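Local atomic coordinates of B-agarase (Saccharophagus degradans, PDB entry 4BQ2), a protein that hydrolyses agarose chains as a family 50 glycoside hydrolase, an exo-acting beta-agarase that probably works from the chain ends. Residues 130-142 with 705-717. Numbering follows the deposited sequence.
Sequences NDLNLASGLRSNP and PLTGRAYDGENYN
Arg139 reaches across to the 705-717 loop with backbone and side chain. Arg139 N donates to Gly713 O (3.1 Å), from above the carbonyl plane, while Arg139 NH2 bonds Asp712 O at 2.8 Å, in the guanidinium plane. Bends at chi2 and chi3 (56° and 51°) fold the chain back and the guanidinium passes over Glu714 CG; Leu132 CB covers the opposite face, and Arg139 CG meets the edge of the Tyr716 ring. The tight part lies at the glycines: Gly137 O sits 3.3 Å from Gly713 CA, backbone directly on backbone. Beside it, Leu138 CD1 rests on Thr707 O (3.5 Å), and Asn715 ND2 donates to Ser140 O (2.9 Å) in the carbonyl plane, whereas Asn715 OD1 is buried against Arg139 CB without a polar partner.

Toward Asp712 and Glu714 the packing gives way to water. Arg139 NH2 stands a long 3.7 Å from Asp712 OD2, one water joining them; a second links NH1 to Glu714 OE2. Arg709 grips Asp712 side-on through NE and NH2, and Asp712 OD1 also takes Glu714 N, closing an Asx turn. A glycerol, probably from the crystallisation liquor, borders this side at Glu714. Here a loop of the CBM-like domain docks through three direct hydrogen bonds, a partly water-bridged salt-bridge network at its edge, on the loop after strand 693-699, probably in the enzyme's (beta/alpha) barrel.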
loop_
_atom_site.group_PDB
_atom_site.type_symbol
_atom_site.label_atom_id
_atom_site.label_comp_id
_atom_site.label_asym_id
_atom_site.label_seq_id
_atom_site.Cartn_x
_atom_site.Cartn_y
_atom_site.Cartn_z
ATOM N N ASN A 130 -11.389 3.255 -10.303
ATOM C CA ASN A 130 -10.505 2.601 -9.327
ATOM C C ASN A 130 -9.383 1.775 -9.955
ATOM O O ASN A 130 -8.633 1.100 -9.235
ATOM C CB ASN A 130 -11.316 1.712 -8.378
ATOM C CG ASN A 130 -12.162 2.518 -7.415
ATOM O OD1 ASN A 130 -11.998 3.739 -7.301
ATOM N ND2 ASN A 130 -13.074 1.845 -6.720
ATOM N N ASP A 131 -9.282 1.822 -11.288
ATOM C CA ASP A 131 -8.190 1.149 -11.982
ATOM C C ASP A 131 -6.983 2.081 -12.110
ATOM O O ASP A 131 -6.919 2.900 -13.043
ATOM C CB ASP A 131 -8.627 0.621 -13.356
ATOM C CG ASP A 131 -7.514 -0.127 -14.053
ATOM O OD1 ASP A 131 -6.500 -0.412 -13.377
ATOM O OD2 ASP A 131 -7.623 -0.418 -15.263
ATOM N N LEU A 132 -6.033 1.957 -11.170
ATOM C CA LEU A 132 -4.824 2.795 -11.182
ATOM C C LEU A 132 -3.763 2.293 -12.164
ATOM O O LEU A 132 -2.779 2.943 -12.374
ATOM C CB LEU A 132 -4.212 2.906 -9.768
ATOM C CG LEU A 132 -5.249 3.360 -8.711
ATOM C CD1 LEU A 132 -4.623 3.511 -7.335
ATOM C CD2 LEU A 132 -5.922 4.660 -9.128
ATOM N N ASN A 133 -3.961 1.110 -12.729
ATOM C CA ASN A 133 -2.985 0.512 -13.636
ATOM C C ASN A 133 -2.991 1.118 -15.022
ATOM O O ASN A 133 -3.922 1.834 -15.387
ATOM C CB ASN A 133 -3.291 -0.979 -13.784
ATOM C CG ASN A 133 -3.312 -1.681 -12.458
ATOM O OD1 ASN A 133 -4.351 -2.219 -12.025
ATOM N ND2 ASN A 133 -2.185 -1.653 -11.784
ATOM N N LEU A 134 -1.954 0.796 -15.802
ATOM C CA LEU A 134 -1.995 1.006 -17.241
ATOM C C LEU A 134 -2.734 -0.184 -17.880
ATOM O O LEU A 134 -3.071 -1.163 -17.184
ATOM C CB LEU A 134 -0.575 1.169 -17.774
ATOM C CG LEU A 134 0.048 2.472 -17.252
ATOM C CD1 LEU A 134 1.554 2.431 -17.155
ATOM C CD2 LEU A 134 -0.409 3.700 -18.029
ATOM N N ALA A 135 -2.961 -0.113 -19.190
ATOM C CA ALA A 135 -3.823 -1.069 -19.894
ATOM C C ALA A 135 -3.317 -2.506 -19.803
ATOM O O ALA A 135 -4.121 -3.454 -19.812
ATOM C CB ALA A 135 -3.988 -0.661 -21.357
ATOM N N SER A 136 -1.990 -2.636 -19.709
ATOM C CA SER A 136 -1.263 -3.898 -19.547
ATOM C C SER A 136 -1.607 -4.676 -18.269
ATOM O O SER A 136 -1.326 -5.883 -18.174
ATOM C CB SER A 136 0.210 -3.567 -19.469
ATOM O OG SER A 136 0.428 -2.706 -18.349
ATOM N N GLY A 137 -2.164 -3.981 -17.273
ATOM C CA GLY A 137 -2.383 -4.588 -15.961
ATOM C C GLY A 137 -1.156 -4.534 -15.069
ATOM O O GLY A 137 -1.073 -5.276 -14.074
ATOM N N LEU A 138 -0.226 -3.650 -15.423
ATOM C CA LEU A 138 0.920 -3.298 -14.597
ATOM C C LEU A 138 0.672 -1.901 -14.017
ATOM O O LEU A 138 0.155 -1.035 -14.733
ATOM C CB LEU A 138 2.170 -3.260 -15.467
ATOM C CG LEU A 138 2.874 -4.613 -15.683
ATOM C CD1 LEU A 138 2.015 -5.572 -16.482
ATOM C CD2 LEU A 138 4.206 -4.358 -16.360
ATOM N N ARG A 139 1.011 -1.683 -12.733
ATOM C CA ARG A 139 0.816 -0.368 -12.113
ATOM C C ARG A 139 1.676 0.666 -12.819
ATOM O O ARG A 139 1.285 1.805 -12.967
ATOM C CB ARG A 139 1.154 -0.380 -10.599
ATOM C CG ARG A 139 0.766 0.930 -9.891
ATOM C CD ARG A 139 -0.722 1.240 -10.101
ATOM N NE ARG A 139 -1.569 0.084 -9.755
ATOM C CZ ARG A 139 -2.149 -0.120 -8.576
ATOM N NH1 ARG A 139 -2.030 0.779 -7.590
ATOM N NH2 ARG A 139 -2.884 -1.214 -8.391
ATOM N N SER A 140 2.863 0.247 -13.247
ATOM C CA SER A 140 3.679 1.040 -14.136
ATOM C C SER A 140 4.347 0.082 -15.102
ATOM O O SER A 140 4.671 -1.084 -14.760
ATOM C CB SER A 140 4.725 1.852 -13.371
ATOM O OG SER A 140 5.051 3.034 -14.086
ATOM N N ASN A 141 4.550 0.588 -16.311
ATOM C CA ASN A 141 5.027 -0.204 -17.414
ATOM C C ASN A 141 6.504 -0.112 -17.591
ATOM O O ASN A 141 7.137 0.868 -17.170
ATOM C CB ASN A 141 4.345 0.276 -18.728
ATOM C CG ASN A 141 3.024 -0.418 -18.987
ATOM O OD1 ASN A 141 2.696 -1.415 -18.337
ATOM N ND2 ASN A 141 2.243 0.107 -19.933
ATOM N N PRO A 142 7.074 -1.102 -18.306
ATOM C CA PRO A 142 8.424 -0.873 -18.798
ATOM C C PRO A 142 8.364 0.321 -19.744
ATOM O O PRO A 142 7.289 0.631 -20.251
ATOM C CB PRO A 142 8.768 -2.174 -19.558
ATOM C CG PRO A 142 7.478 -2.881 -19.764
ATOM C CD PRO A 142 6.506 -2.398 -18.725
ATOM N N PRO A 705 4.843 -9.788 -8.153
ATOM C CA PRO A 705 5.205 -10.205 -9.511
ATOM C C PRO A 705 5.551 -9.021 -10.415
ATOM O O PRO A 705 4.945 -7.964 -10.314
ATOM C CB PRO A 705 3.945 -10.894 -10.003
ATOM C CG PRO A 705 3.334 -11.477 -8.750
ATOM C CD PRO A 705 3.584 -10.430 -7.704
ATOM N N LEU A 706 6.557 -9.197 -11.262
ATOM C CA LEU A 706 6.988 -8.167 -12.204
ATOM C C LEU A 706 5.835 -7.622 -13.070
ATOM O O LEU A 706 5.778 -6.433 -13.382
ATOM C CB LEU A 706 8.075 -8.758 -13.112
ATOM C CG LEU A 706 8.746 -7.820 -14.119
ATOM C CD1 LEU A 706 9.712 -6.859 -13.460
ATOM C CD2 LEU A 706 9.483 -8.634 -15.161
ATOM N N THR A 707 4.932 -8.512 -13.447
ATOM C CA THR A 707 3.815 -8.194 -14.319
ATOM C C THR A 707 2.523 -7.995 -13.553
ATOM O O THR A 707 1.427 -8.073 -14.135
ATOM C CB THR A 707 3.612 -9.296 -15.378
ATOM O OG1 THR A 707 3.530 -10.587 -14.739
ATOM C CG2 THR A 707 4.782 -9.252 -16.362
ATOM N N GLY A 708 2.648 -7.688 -12.266
ATOM C CA GLY A 708 1.476 -7.422 -11.434
ATOM C C GLY A 708 0.887 -8.589 -10.661
ATOM O O GLY A 708 0.680 -9.673 -11.194
ATOM N N ARG A 709 0.573 -8.367 -9.383
ATOM C CA ARG A 709 -0.177 -9.386 -8.647
ATOM C C ARG A 709 -1.567 -9.472 -9.284
ATOM O O ARG A 709 -2.100 -8.474 -9.757
ATOM C CB ARG A 709 -0.259 -9.067 -7.144
ATOM C CG ARG A 709 -1.119 -7.845 -6.797
ATOM C CD ARG A 709 -1.078 -7.544 -5.292
ATOM N NE ARG A 709 -1.866 -6.361 -4.952
ATOM C CZ ARG A 709 -2.158 -5.981 -3.710
ATOM N NH1 ARG A 709 -1.663 -6.676 -2.675
ATOM N NH2 ARG A 709 -2.923 -4.903 -3.513
ATOM N N ALA A 710 -2.114 -10.677 -9.342
ATOM C CA ALA A 710 -3.413 -10.929 -9.988
ATOM C C ALA A 710 -4.554 -9.998 -9.490
ATOM O O ALA A 710 -5.402 -9.543 -10.274
ATOM C CB ALA A 710 -3.781 -12.414 -9.829
ATOM N N TYR A 711 -4.569 -9.684 -8.193
ATOM C CA TYR A 711 -5.642 -8.871 -7.628
ATOM C C TYR A 711 -5.787 -7.493 -8.279
ATOM O O TYR A 711 -6.885 -7.095 -8.603
ATOM C CB TYR A 711 -5.430 -8.712 -6.111
ATOM C CG TYR A 711 -6.498 -7.930 -5.337
ATOM C CD1 TYR A 711 -7.869 -8.205 -5.503
ATOM C CD2 TYR A 711 -6.119 -6.988 -4.372
ATOM C CE1 TYR A 711 -8.830 -7.552 -4.737
ATOM C CE2 TYR A 711 -7.066 -6.320 -3.608
ATOM C CZ TYR A 711 -8.413 -6.592 -3.800
ATOM O OH TYR A 711 -9.344 -5.904 -3.051
ATOM N N ASP A 712 -4.694 -6.761 -8.472
ATOM C CA ASP A 712 -4.862 -5.374 -8.887
ATOM C C ASP A 712 -3.683 -4.765 -9.637
ATOM O O ASP A 712 -3.642 -3.536 -9.814
ATOM C CB ASP A 712 -5.172 -4.529 -7.635
ATOM C CG ASP A 712 -3.962 -4.368 -6.747
ATOM O OD1 ASP A 712 -2.927 -5.047 -7.032
ATOM O OD2 ASP A 712 -4.039 -3.549 -5.791
ATOM N N GLY A 713 -2.694 -5.595 -10.005
ATOM C CA GLY A 713 -1.568 -5.156 -10.840
ATOM C C GLY A 713 -0.410 -4.473 -10.124
ATOM O O GLY A 713 0.554 -4.049 -10.767
ATOM N N GLU A 714 -0.478 -4.324 -8.800
ATOM C CA GLU A 714 0.716 -3.833 -8.096
ATOM C C GLU A 714 1.895 -4.755 -8.465
ATOM O O GLU A 714 1.778 -6.002 -8.382
ATOM C CB GLU A 714 0.523 -3.811 -6.567
ATOM C CG GLU A 714 -0.447 -2.732 -6.062
ATOM C CD GLU A 714 -0.546 -2.693 -4.546
ATOM O OE1 GLU A 714 0.244 -3.401 -3.861
ATOM O OE2 GLU A 714 -1.402 -1.929 -4.028
ATOM N N ASN A 715 3.010 -4.136 -8.844
ATOM C CA ASN A 715 4.178 -4.822 -9.390
ATOM C C ASN A 715 5.451 -4.290 -8.772
ATOM O O ASN A 715 6.400 -3.945 -9.479
ATOM C CB ASN A 715 4.212 -4.704 -10.951
ATOM C CG ASN A 715 4.304 -3.254 -11.457
ATOM O OD1 ASN A 715 4.008 -2.293 -10.732
ATOM N ND2 ASN A 715 4.745 -3.095 -12.711
ATOM N N TYR A 716 5.473 -4.207 -7.439
ATOM C CA TYR A 716 6.481 -3.440 -6.722
ATOM C C TYR A 716 7.680 -4.207 -6.152
ATOM O O TYR A 716 7.553 -5.364 -5.748
ATOM C CB TYR A 716 5.792 -2.773 -5.500
ATOM C CG TYR A 716 4.586 -1.877 -5.745
ATOM C CD1 TYR A 716 4.406 -1.196 -6.962
ATOM C CD2 TYR A 716 3.659 -1.647 -4.717
ATOM C CE1 TYR A 716 3.320 -0.368 -7.171
ATOM C CE2 TYR A 716 2.578 -0.789 -4.898
ATOM C CZ TYR A 716 2.409 -0.146 -6.113
ATOM O OH TYR A 716 1.333 0.714 -6.296
ATOM N N ASN A 717 8.806 -3.509 -5.999
ATOM C CA ASN A 717 9.968 -4.031 -5.277
ATOM C C ASN A 717 9.808 -3.773 -3.800
ATOM O O ASN A 717 10.474 -2.921 -3.248
ATOM C CB ASN A 717 11.287 -3.419 -5.790
ATOM C CG ASN A 717 12.502 -3.833 -4.947
ATOM O OD1 ASN A 717 12.580 -4.980 -4.404
ATOM N ND2 ASN A 717 13.420 -2.917 -4.784
HETATM O O HOH W 1 -3.271 -0.261 -5.030
HETATM O O HOH W 2 -5.502 -1.257 -6.536
#